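Local coordinates for protein Maltose/maltodextrin transport permease homologue (Bdellovibrio bacteriovorus HD100, PDB 6FFL) that binds maltotriose through its periplasmic-type solute-binding domain, which is fused to a membrane permease subunit that probably carries maltodextrins across the membrane, at residues S51-G56 / S273-M278. Residues are numbered along the deposited sequence; the frame is centred on the assembly and turned at random. Where two conformers were deposited one is given.
With PT (platinum (II) ion), chain E.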
# COMPACT_ATOMS: atom_id res chain seq x y z
N SER A 51 -20.12 -2.60 -5.09
CA SER A 51 -21.54 -2.29 -5.05
C SER A 51 -22.03 -1.80 -6.41
O SER A 51 -23.08 -2.24 -6.90
CB SER A 51 -21.82 -1.25 -3.97
OG SER A 51 -23.15 -0.77 -4.06
N ALA A 52 -21.28 -0.90 -7.04
CA ALA A 52 -21.71 -0.35 -8.31
C ALA A 52 -21.73 -1.41 -9.40
O ALA A 52 -22.67 -1.48 -10.20
CB ALA A 52 -20.81 0.82 -8.72
N ALA A 53 -20.70 -2.26 -9.45
CA ALA A 53 -20.62 -3.27 -10.50
C ALA A 53 -21.64 -4.37 -10.30
O ALA A 53 -22.21 -4.89 -11.27
CB ALA A 53 -19.20 -3.84 -10.57
N MET A 54 -21.91 -4.75 -9.04
CA MET A 54 -22.96 -5.74 -8.81
C MET A 54 -24.33 -5.19 -9.18
O MET A 54 -25.19 -5.94 -9.65
CB MET A 54 -22.94 -6.18 -7.35
CG MET A 54 -21.79 -7.10 -7.02
SD MET A 54 -22.23 -8.15 -5.63
CE MET A 54 -21.87 -7.06 -4.28
N GLY A 55 -24.54 -3.89 -8.99
CA GLY A 55 -25.74 -3.21 -9.43
C GLY A 55 -25.82 -2.94 -10.91
O GLY A 55 -26.74 -2.25 -11.36
N GLY A 56 -24.89 -3.47 -11.69
CA GLY A 56 -24.93 -3.36 -13.14
C GLY A 56 -24.20 -2.17 -13.73
O GLY A 56 -24.29 -1.96 -14.94
N SER A 273 -7.91 -2.50 -13.67
CA SER A 273 -8.77 -3.59 -14.11
C SER A 273 -9.89 -3.00 -14.96
O SER A 273 -10.27 -1.84 -14.78
CB SER A 273 -9.38 -4.36 -12.92
OG SER A 273 -8.38 -4.92 -12.08
N LEU A 274 -10.43 -3.83 -15.86
CA LEU A 274 -11.55 -3.46 -16.73
C LEU A 274 -12.86 -4.03 -16.18
O LEU A 274 -12.95 -5.23 -15.89
CB LEU A 274 -11.31 -3.98 -18.14
CG LEU A 274 -10.22 -3.33 -19.00
CD1 LEU A 274 -10.13 -4.07 -20.34
CD2 LEU A 274 -10.53 -1.87 -19.26
N ASN A 275 -13.88 -3.18 -16.06
CA ASN A 275 -15.21 -3.60 -15.64
C ASN A 275 -15.78 -4.65 -16.58
O ASN A 275 -15.71 -4.52 -17.81
CB ASN A 275 -16.13 -2.37 -15.58
CG ASN A 275 -17.37 -2.58 -14.72
OD1 ASN A 275 -17.86 -3.69 -14.56
ND2 ASN A 275 -17.88 -1.48 -14.15
N ALA A 276 -16.36 -5.70 -16.00
CA ALA A 276 -17.13 -6.63 -16.81
C ALA A 276 -18.33 -5.95 -17.46
O ALA A 276 -18.76 -6.35 -18.55
CB ALA A 276 -17.58 -7.80 -15.93
N ASN A 277 -18.88 -4.92 -16.81
CA ASN A 277 -19.99 -4.12 -17.35
C ASN A 277 -19.44 -3.02 -18.24
O ASN A 277 -18.71 -2.15 -17.76
CB ASN A 277 -20.79 -3.46 -16.22
CG ASN A 277 -21.41 -4.44 -15.27
OD1 ASN A 277 -21.95 -5.46 -15.68
ND2 ASN A 277 -21.36 -4.13 -13.97
N MET A 278 -19.83 -3.01 -19.51
CA MET A 278 -19.50 -1.92 -20.43
C MET A 278 -20.78 -1.48 -21.13
O MET A 278 -21.52 -2.31 -21.65
CB MET A 278 -18.46 -2.35 -21.47
CG MET A 278 -17.10 -2.72 -20.89
SD MET A 278 -16.11 -1.25 -20.52
CE MET A 278 -14.80 -1.99 -19.56
PT PT E . -20.40 -9.46 -5.25
O HOH W 1 -19.00 -7.86 -5.13
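Asn277 and Ala53 illustrate how a side-chain amide can take up a backbone carbonyl at the end of a helix. Asn277 ND2 donates to Ala53 O over 2.9 Å, a somewhat bent bond (142° at the hydrogen) that reaches a lone pair in the carbonyl plane, with the acceptor almost coplanar with the amide. Asn277 CB points toward 51-56, and with CG anti to the residue's own carbonyl carbon (chi1 -60°) ND2 is put beside Ala53 O. Ala53 O is gripped twice, since Gly56 N also donates to it, at 3.1 Å. That second bond belongs to the Schellman motif ending helix 42-54, in which Ser57 N reaches back to Ala52 O and Gly56, at positive phi, is the C-prime residue. Ser57 O in turn accepts from both Asn277 ND2 and Asn275 ND2, so the same turn is tied to the 273-278 segment by further bonds.

Asn275 OD1 accepts from Asn277 N at 2.8 Å, with the donor well above the carbonyl plane, an Asx turn in the 273-278 segment of this solute-binding domain.

Van der Waals contact is sparse. Ala53 CB lies 4.2 Å from Asn275 OD1 and 4.0 Å from Asn277 ND2, while Asn277 CG passes 3.8 Å from Gly56 O.

Met54 CB points away from 273-278, and its SD binds platinum at 2.3 Å; Met75 and a water are further ligands.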